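Local coordinates for protein thiosulfate sulfurtransferase (Pseudomonas aeruginosa, PDB 1YT8) that probably transfers sulfur from thiosulfate to cyanide, as a thiosulfate sulfurtransferase built from repeated rhodanese-like domains, at residues A[186-191]-A[212-217]; A[127-132]-A[201-206]; A[174-179]-A[246-251]. All coordinates share one frame; numbering follows the deposited sequence.

Interaction 1: residues A[186-191]-A[212-217]; sequences RTRVIV and PNPVAA
The ring of Pro214 lies against the aliphatic start of Arg188, the two side chains crossing at about a right angle with Pro214 CG 3.9 Å from Arg188 CG. Farther out, the arginine chain bends at chi3 (58°), which puts NE beside a water lying in the plane at the edge of the guanidinium. That water accepts from Arg188 NE at 3.0 Å and donates to Pro214 O at the same length, so it ties the arginine to the neighbouring backbone. Pro214 O therefore has two donors, because Val189 N also binds it, 3.0 Å away and nearly straight (170° at the hydrogen). The pairing then runs in parallel register: Ala216 N donates to Val189 O at 3.1 Å, and Val191 N to Ala216 O at 3.0 Å. Weaker CA-H...O contacts fill in between, as where the CA of Ile190 approaches Ala216 O.

Val189 and Val215 project to one side of the sheet, where their CG1 methyls meet at 4.2 Å. The other methyl of Val189, CG2, is anti to its carbonyl carbon and packs on Asn213 CB, 3.9 Å away, so the valine spans both the strand and the loop leading into its partner. Ile190 and Ala216 point to the other side, and both touch Leu132 of the edge strand 131-132.

This is a parallel beta-alpha-beta crossover, with helix 197-208 connecting the two strands. The loop after strand 188-192 and the first residues of that helix line the bound sulfite, Cys193 to Arg198 lying in its pocket. Strand 147-151 flanks strand 188-192 on its other edge, strand 131-132 continues the sheet beyond 215-218, and helix 197-208 covers the face bearing Val189, Val191 and Ala217.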
loop_
_atom_site.group_PDB
_atom_site.type_symbol
_atom_site.label_atom_id
_atom_site.label_comp_id
_atom_site.label_asym_id
_atom_site.label_seq_id
_atom_site.Cartn_x
_atom_site.Cartn_y
_atom_site.Cartn_z
ATOM N N ARG A 186 28.008 11.958 -18.759
ATOM C CA ARG A 186 27.330 12.974 -19.564
ATOM C C ARG A 186 25.860 12.615 -19.804
ATOM O O ARG A 186 25.041 13.488 -20.086
ATOM C CB ARG A 186 28.032 13.140 -20.916
ATOM C CG ARG A 186 29.461 13.648 -20.830
ATOM C CD ARG A 186 30.148 13.553 -22.185
ATOM N NE ARG A 186 30.170 12.177 -22.681
ATOM C CZ ARG A 186 30.711 11.802 -23.836
ATOM N NH1 ARG A 186 31.282 12.701 -24.628
ATOM N NH2 ARG A 186 30.681 10.529 -24.202
ATOM N N THR A 187 25.535 11.330 -19.689
ATOM C CA THR A 187 24.168 10.852 -19.907
ATOM C C THR A 187 23.177 11.407 -18.887
ATOM O O THR A 187 23.360 11.251 -17.676
ATOM C CB THR A 187 24.096 9.305 -19.848
ATOM O OG1 THR A 187 24.941 8.747 -20.858
ATOM C CG2 THR A 187 22.668 8.816 -20.078
ATOM N N ARG A 188 22.124 12.053 -19.382
ATOM C CA ARG A 188 21.101 12.600 -18.500
ATOM C C ARG A 188 20.267 11.459 -17.941
ATOM O O ARG A 188 19.993 10.479 -18.637
ATOM C CB ARG A 188 20.161 13.539 -19.257
ATOM C CG ARG A 188 20.830 14.711 -19.935
ATOM C CD ARG A 188 19.798 15.744 -20.353
ATOM N NE ARG A 188 19.047 16.198 -19.193
ATOM C CZ ARG A 188 18.642 17.447 -18.996
ATOM N NH1 ARG A 188 18.912 18.392 -19.884
ATOM N NH2 ARG A 188 17.976 17.748 -17.894
ATOM N N VAL A 189 19.863 11.590 -16.684
ATOM C CA VAL A 189 19.019 10.591 -16.050
ATOM C C VAL A 189 17.735 11.310 -15.671
ATOM O O VAL A 189 17.754 12.305 -14.939
ATOM C CB VAL A 189 19.687 9.978 -14.797
ATOM C CG1 VAL A 189 18.698 9.073 -14.057
ATOM C CG2 VAL A 189 20.903 9.161 -15.215
ATOM N N ILE A 190 16.628 10.817 -16.210
ATOM C CA ILE A 190 15.311 11.387 -15.968
ATOM C C ILE A 190 14.466 10.327 -15.269
ATOM O O ILE A 190 14.375 9.196 -15.744
ATOM C CB ILE A 190 14.643 11.774 -17.303
ATOM C CG1 ILE A 190 15.505 12.813 -18.027
ATOM C CG2 ILE A 190 13.241 12.316 -17.053
ATOM C CD1 ILE A 190 15.075 13.087 -19.459
ATOM N N VAL A 191 13.864 10.684 -14.138
ATOM C CA VAL A 191 13.033 9.742 -13.389
ATOM C C VAL A 191 11.562 10.140 -13.493
ATOM O O VAL A 191 11.219 11.314 -13.335
ATOM C CB VAL A 191 13.421 9.708 -11.881
ATOM C CG1 VAL A 191 12.607 8.634 -11.160
ATOM C CG2 VAL A 191 14.924 9.441 -11.716
ATOM N N PRO A 212 27.329 11.486 -10.753
ATOM C CA PRO A 212 27.852 12.544 -11.626
ATOM C C PRO A 212 26.924 13.016 -12.753
ATOM O O PRO A 212 27.101 14.113 -13.287
ATOM C CB PRO A 212 29.142 11.927 -12.158
ATOM C CG PRO A 212 28.773 10.490 -12.291
ATOM C CD PRO A 212 28.042 10.216 -10.989
ATOM N N ASN A 213 25.935 12.198 -13.106
ATOM C CA ASN A 213 25.001 12.538 -14.181
ATOM C C ASN A 213 24.039 13.667 -13.841
ATOM O O ASN A 213 23.641 13.828 -12.687
ATOM C CB ASN A 213 24.124 11.335 -14.540
ATOM C CG ASN A 213 24.917 10.081 -14.791
ATOM O OD1 ASN A 213 25.162 9.700 -15.937
ATOM N ND2 ASN A 213 25.319 9.423 -13.717
ATOM N N PRO A 214 23.656 14.472 -14.846
ATOM C CA PRO A 214 22.710 15.551 -14.562
ATOM C C PRO A 214 21.380 14.808 -14.402
ATOM O O PRO A 214 21.013 14.004 -15.263
ATOM C CB PRO A 214 22.771 16.410 -15.826
ATOM C CG PRO A 214 23.125 15.420 -16.901
ATOM C CD PRO A 214 24.157 14.544 -16.229
ATOM N N VAL A 215 20.677 15.050 -13.300
ATOM C CA VAL A 215 19.420 14.355 -13.030
ATOM C C VAL A 215 18.224 15.289 -12.915
ATOM O O VAL A 215 18.355 16.437 -12.493
ATOM C CB VAL A 215 19.511 13.547 -11.710
ATOM C CG1 VAL A 215 18.380 12.532 -11.639
ATOM C CG2 VAL A 215 20.860 12.862 -11.602
ATOM N N ALA A 216 17.052 14.789 -13.290
ATOM C CA ALA A 216 15.832 15.581 -13.202
ATOM C C ALA A 216 14.606 14.689 -13.245
ATOM O O ALA A 216 14.631 13.594 -13.809
ATOM C CB ALA A 216 15.770 16.601 -14.347
ATOM N N ALA A 217 13.524 15.157 -12.641
ATOM C CA ALA A 217 12.291 14.391 -12.655
ATOM C C ALA A 217 11.462 14.822 -13.860
ATOM O O ALA A 217 11.529 15.981 -14.279
ATOM C CB ALA A 217 11.506 14.648 -11.375
HETATM O O HOH W 1 18.518 14.857 -16.593
#

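Interaction 2: residues A[127-132]-A[201-206]; sequences RHTPSL and IGTQSL
With CG anti to the backbone N (chi1 -164°) and the chain bent at chi2 (57°), Gln204 carries CD into the corner between Arg127 and Thr129. Arg127 meets it with a chain bent at chi2 and chi3; the two side chains cross at about a right angle. The amide approaches one face of the guanidinium, the planes inclined by 55°, and Gln204 CD comes within 3.9 Å of Arg127 NH1. The same carbon is 3.9 Å from Thr129 OG1. NH1 is also hydrogen-bonded to Asn208 OD1, beyond the contact.

Beside it, at the adjacent residue of the helix, the contact becomes apolar: the methyls of Thr129 and Thr203 touch, CG2 to CG2, at 3.6 Å. Thr203 CG2 also faces Pro130 O at 4.0 Å, while its hydroxyl bonds back to Ser199 O in its own helix.

In the alpha/beta rhodanese fold this is the join between the approach to an edge strand and a helix packed on the sheet. His128, with positive phi, ends helix 114-127, and the chain then runs through Thr129 and Pro130 into edge strand 131-132, held to Ala217 of the adjacent strand by backbone bonds. On another side of helix 197-208, Ser205 OG donates to Ile201 O at 2.6 Å and bonds to Trp341 of helix 334-344, while Gln204 also touches that tryptophan.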
loop_
_atom_site.group_PDB
_atom_site.type_symbol
_atom_site.label_atom_id
_atom_site.label_comp_id
_atom_site.label_asym_id
_atom_site.label_seq_id
_atom_site.Cartn_x
_atom_site.Cartn_y
_atom_site.Cartn_z
ATOM N N ARG A 127 14.362 21.136 -1.286
ATOM C CA ARG A 127 15.588 20.916 -2.050
ATOM C C ARG A 127 15.538 21.410 -3.490
ATOM O O ARG A 127 16.542 21.350 -4.207
ATOM C CB ARG A 127 15.947 19.426 -2.033
ATOM C CG ARG A 127 16.200 18.861 -0.636
ATOM C CD ARG A 127 17.313 19.625 0.085
ATOM N NE ARG A 127 18.563 19.602 -0.666
ATOM C CZ ARG A 127 19.291 18.509 -0.886
ATOM N NH1 ARG A 127 18.902 17.334 -0.406
ATOM N NH2 ARG A 127 20.405 18.588 -1.601
ATOM N N HIS A 128 14.378 21.903 -3.909
ATOM C CA HIS A 128 14.203 22.395 -5.274
ATOM C C HIS A 128 14.628 21.324 -6.276
ATOM O O HIS A 128 15.308 21.614 -7.260
ATOM C CB HIS A 128 15.030 23.667 -5.479
ATOM C CG HIS A 128 14.775 24.713 -4.441
ATOM N ND1 HIS A 128 13.542 25.305 -4.270
ATOM C CD2 HIS A 128 15.579 25.234 -3.485
ATOM C CE1 HIS A 128 13.597 26.146 -3.253
ATOM N NE2 HIS A 128 14.821 26.121 -2.757
ATOM N N THR A 129 14.219 20.087 -6.009
ATOM C CA THR A 129 14.540 18.950 -6.870
ATOM C C THR A 129 14.268 19.304 -8.332
ATOM O O THR A 129 13.148 19.670 -8.693
ATOM C CB THR A 129 13.702 17.725 -6.470
ATOM O OG1 THR A 129 13.783 17.549 -5.049
ATOM C CG2 THR A 129 14.218 16.467 -7.163
ATOM N N PRO A 130 15.291 19.185 -9.194
ATOM C CA PRO A 130 15.175 19.502 -10.620
ATOM C C PRO A 130 14.089 18.728 -11.350
ATOM O O PRO A 130 13.834 17.561 -11.043
ATOM C CB PRO A 130 16.560 19.160 -11.168
ATOM C CG PRO A 130 17.452 19.301 -9.984
ATOM C CD PRO A 130 16.636 18.668 -8.895
ATOM N N SER A 131 13.456 19.386 -12.317
ATOM C CA SER A 131 12.420 18.751 -13.120
ATOM C C SER A 131 12.419 19.304 -14.544
ATOM O O SER A 131 12.896 20.418 -14.801
ATOM C CB SER A 131 11.036 18.934 -12.476
ATOM O OG SER A 131 10.613 20.284 -12.490
ATOM N N LEU A 132 11.892 18.507 -15.467
ATOM C CA LEU A 132 11.802 18.875 -16.876
ATOM C C LEU A 132 10.355 18.752 -17.318
ATOM O O LEU A 132 9.664 17.814 -16.930
ATOM C CB LEU A 132 12.663 17.941 -17.725
ATOM C CG LEU A 132 14.173 18.074 -17.570
ATOM C CD1 LEU A 132 14.867 16.897 -18.245
ATOM C CD2 LEU A 132 14.624 19.393 -18.177
ATOM N N ILE A 201 11.142 11.719 -5.262
ATOM C CA ILE A 201 11.935 10.914 -4.343
ATOM C C ILE A 201 13.075 10.216 -5.087
ATOM O O ILE A 201 14.203 10.150 -4.593
ATOM C CB ILE A 201 11.056 9.850 -3.635
ATOM C CG1 ILE A 201 9.970 10.536 -2.797
ATOM C CG2 ILE A 201 11.917 8.950 -2.760
ATOM C CD1 ILE A 201 10.514 11.418 -1.684
ATOM N N GLY A 202 12.781 9.705 -6.280
ATOM C CA GLY A 202 13.801 9.026 -7.058
ATOM C C GLY A 202 14.897 9.964 -7.532
ATOM O O GLY A 202 16.082 9.633 -7.478
ATOM N N THR A 203 14.506 11.141 -8.006
ATOM C CA THR A 203 15.482 12.113 -8.480
ATOM C C THR A 203 16.346 12.584 -7.317
ATOM O O THR A 203 17.570 12.631 -7.425
ATOM C CB THR A 203 14.790 13.328 -9.124
ATOM O OG1 THR A 203 14.035 12.895 -10.261
ATOM C CG2 THR A 203 15.819 14.361 -9.576
ATOM N N GLN A 204 15.711 12.912 -6.197
ATOM C CA GLN A 204 16.460 13.385 -5.044
ATOM C C GLN A 204 17.330 12.272 -4.455
ATOM O O GLN A 204 18.382 12.547 -3.881
ATOM C CB GLN A 204 15.515 13.969 -3.983
ATOM C CG GLN A 204 16.250 14.821 -2.934
ATOM C CD GLN A 204 17.035 15.979 -3.555
ATOM O OE1 GLN A 204 18.212 16.187 -3.244
ATOM N NE2 GLN A 204 16.385 16.737 -4.427
ATOM N N SER A 205 16.904 11.017 -4.600
ATOM C CA SER A 205 17.701 9.892 -4.098
ATOM C C SER A 205 19.049 9.874 -4.817
ATOM O O SER A 205 20.104 9.717 -4.196
ATOM C CB SER A 205 17.005 8.551 -4.364
ATOM O OG SER A 205 15.853 8.380 -3.564
ATOM N N LEU A 206 18.999 10.026 -6.137
ATOM C CA LEU A 206 20.202 10.023 -6.960
ATOM C C LEU A 206 21.106 11.211 -6.647
ATOM O O LEU A 206 22.333 11.085 -6.658
ATOM C CB LEU A 206 19.820 10.016 -8.448
ATOM C CG LEU A 206 19.133 8.734 -8.932
ATOM C CD1 LEU A 206 18.656 8.916 -10.368
ATOM C CD2 LEU A 206 20.098 7.558 -8.830
#

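Interaction 3: residues A[174-179]-A[246-251]; sequences LVLRVA and DTRKAA
Helix segments 174-179 and 246-251 pass 8.9 Å apart at their axes, running in broadly opposed directions with 137° between them. The backbones come closest at two places, where CA of Leu176 lies 6.0 Å from CA of Ala251 and CA of Ala179 lies 6.5 Å from CA of Thr247. Ala251 and Ala179, with the short Thr247, face the opposing helix at these places. Thr247 and Ala251, four residues apart, both direct their CB atoms at the other helix.

Thr247 presents its methyl: CG2 is anti to the backbone N and reaches Ala179 CB at 3.6 Å, with Leu176 O 3.9 Å from the same carbon. Its hydroxyl, on the other branch, is bonded to Glu180 and Ser244, so the threonine divides its apolar and polar sides. Ala251 CB sits over the backbone of the first helix, 3.6 Å from Val175 O, and more loosely against Val175 CG1 at 4.4 Å.

Helix 174-181 belongs to the rhodanese-like domain, directly before strand 188-192, whereas helix 245-262 comes after helix 221-227 in the chain and before strand 265-267, the first strand of the next parallel sheet. The contact thus lays that later helix against one that packs on the preceding sheet.

At the flank, Leu176 CD1 meets the aliphatic part of Arg248, 4.2 Å from its CG. The guanidinium of Arg248 leads away from this pair and bonds to Asp331 O through NH1 and to Gln245 through NE. The other methyl of Leu176, CD2, lies over one face of the Arg177 guanidinium near its rim. Arg177 forms a salt bridge with Glu173, and Val175 also packs on Met337 of helix 334-344.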
loop_
_atom_site.group_PDB
_atom_site.type_symbol
_atom_site.label_atom_id
_atom_site.label_comp_id
_atom_site.label_asym_id
_atom_site.label_seq_id
_atom_site.Cartn_x
_atom_site.Cartn_y
_atom_site.Cartn_z
ATOM N N LEU A 174 16.959 2.519 -7.931
ATOM C CA LEU A 174 17.638 3.614 -8.626
ATOM C C LEU A 174 19.124 3.811 -8.331
ATOM O O LEU A 174 19.949 3.765 -9.246
ATOM C CB LEU A 174 16.874 4.924 -8.395
ATOM C CG LEU A 174 15.516 4.981 -9.116
ATOM C CD1 LEU A 174 14.712 6.158 -8.599
ATOM C CD2 LEU A 174 15.732 5.104 -10.626
ATOM N N VAL A 175 19.478 4.027 -7.070
ATOM C CA VAL A 175 20.879 4.237 -6.721
ATOM C C VAL A 175 21.724 2.993 -6.999
ATOM O O VAL A 175 22.901 3.093 -7.352
ATOM C CB VAL A 175 21.011 4.646 -5.236
ATOM C CG1 VAL A 175 22.477 4.785 -4.846
ATOM C CG2 VAL A 175 20.287 5.969 -5.015
ATOM N N LEU A 176 21.115 1.821 -6.864
ATOM C CA LEU A 176 21.821 0.563 -7.095
ATOM C C LEU A 176 22.083 0.228 -8.567
ATOM O O LEU A 176 23.140 -0.307 -8.902
ATOM C CB LEU A 176 21.045 -0.597 -6.464
ATOM C CG LEU A 176 21.616 -2.018 -6.617
ATOM C CD1 LEU A 176 22.910 -2.150 -5.824
ATOM C CD2 LEU A 176 20.599 -3.036 -6.115
ATOM N N ARG A 177 21.132 0.544 -9.442
ATOM C CA ARG A 177 21.260 0.199 -10.860
ATOM C C ARG A 177 21.707 1.286 -11.832
ATOM O O ARG A 177 22.116 0.971 -12.949
ATOM C CB ARG A 177 19.923 -0.342 -11.371
ATOM C CG ARG A 177 19.193 -1.259 -10.405
ATOM C CD ARG A 177 19.760 -2.659 -10.394
ATOM N NE ARG A 177 19.094 -3.476 -9.384
ATOM C CZ ARG A 177 19.339 -4.767 -9.181
ATOM N NH1 ARG A 177 20.237 -5.398 -9.926
ATOM N NH2 ARG A 177 18.699 -5.421 -8.219
ATOM N N VAL A 178 21.634 2.550 -11.424
ATOM C CA VAL A 178 21.961 3.656 -12.325
ATOM C C VAL A 178 23.316 3.638 -13.033
ATOM O O VAL A 178 23.409 4.035 -14.197
ATOM C CB VAL A 178 21.785 5.033 -11.618
ATOM C CG1 VAL A 178 22.862 5.239 -10.570
ATOM C CG2 VAL A 178 21.808 6.156 -12.655
ATOM N N ALA A 179 24.361 3.178 -12.356
ATOM C CA ALA A 179 25.685 3.148 -12.976
ATOM C C ALA A 179 25.747 2.216 -14.191
ATOM O O ALA A 179 26.547 2.430 -15.101
ATOM C CB ALA A 179 26.736 2.740 -11.948
ATOM N N ASP A 246 31.632 -4.203 -8.589
ATOM C CA ASP A 246 32.279 -2.895 -8.561
ATOM C C ASP A 246 31.200 -1.829 -8.410
ATOM O O ASP A 246 31.279 -0.962 -7.538
ATOM C CB ASP A 246 33.063 -2.674 -9.859
ATOM C CG ASP A 246 34.012 -1.484 -9.780
ATOM O OD1 ASP A 246 33.528 -0.335 -9.658
ATOM O OD2 ASP A 246 35.245 -1.703 -9.840
ATOM N N THR A 247 30.185 -1.912 -9.262
ATOM C CA THR A 247 29.072 -0.972 -9.237
ATOM C C THR A 247 28.425 -0.945 -7.850
ATOM O O THR A 247 28.211 0.119 -7.273
ATOM C CB THR A 247 27.999 -1.371 -10.275
ATOM O OG1 THR A 247 28.583 -1.384 -11.584
ATOM C CG2 THR A 247 26.830 -0.395 -10.248
ATOM N N ARG A 248 28.131 -2.129 -7.321
ATOM C CA ARG A 248 27.492 -2.265 -6.017
ATOM C C ARG A 248 28.268 -1.603 -4.877
ATOM O O ARG A 248 27.729 -0.768 -4.149
ATOM C CB ARG A 248 27.287 -3.746 -5.691
ATOM C CG ARG A 248 26.454 -4.006 -4.445
ATOM C CD ARG A 248 26.769 -5.374 -3.861
ATOM N NE ARG A 248 28.140 -5.430 -3.365
ATOM C CZ ARG A 248 28.569 -4.805 -2.271
ATOM N NH1 ARG A 248 27.731 -4.077 -1.542
ATOM N NH2 ARG A 248 29.845 -4.892 -1.916
ATOM N N LYS A 249 29.533 -1.981 -4.727
ATOM C CA LYS A 249 30.379 -1.451 -3.663
ATOM C C LYS A 249 30.419 0.075 -3.610
ATOM O O LYS A 249 30.326 0.667 -2.533
ATOM C CB LYS A 249 31.796 -2.001 -3.814
ATOM C CG LYS A 249 32.753 -1.599 -2.710
ATOM C CD LYS A 249 34.133 -2.179 -2.981
ATOM C CE LYS A 249 35.163 -1.700 -1.974
ATOM N NZ LYS A 249 36.522 -2.226 -2.311
ATOM N N ALA A 250 30.557 0.707 -4.769
ATOM C CA ALA A 250 30.615 2.162 -4.843
ATOM C C ALA A 250 29.289 2.784 -4.404
ATOM O O ALA A 250 29.262 3.706 -3.587
ATOM C CB ALA A 250 30.953 2.597 -6.269
ATOM N N ALA A 251 28.194 2.268 -4.950
ATOM C CA ALA A 251 26.862 2.764 -4.622
ATOM C C ALA A 251 26.536 2.550 -3.145
ATOM O O ALA A 251 25.913 3.401 -2.511
ATOM C CB ALA A 251 25.825 2.068 -5.488
#

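In the fold
The three contacts illustrate how one parallel sheet and its surrounding helices are held together. Centres of interactions 1 and 2 lie about 10 Å apart, 1 and 3 about 15 Å, and 2 and 3 about 18 Å. Interaction 1 joins adjacent strands of the sheet; interaction 2 sets the end of helix 114-127 and the turn into edge strand 131-132 against the helix connecting those strands; interaction 3 packs helix 245-262, which precedes the next sheet, on helix 174-181. Interaction 1 is nested within the loop closed by interaction 3, whereas interaction 2 crosses both. Leu174, in the first helix of interaction 3, touches Val191 on the sheet and Gly202 on helix 197-208, near the sulfite-binding loop.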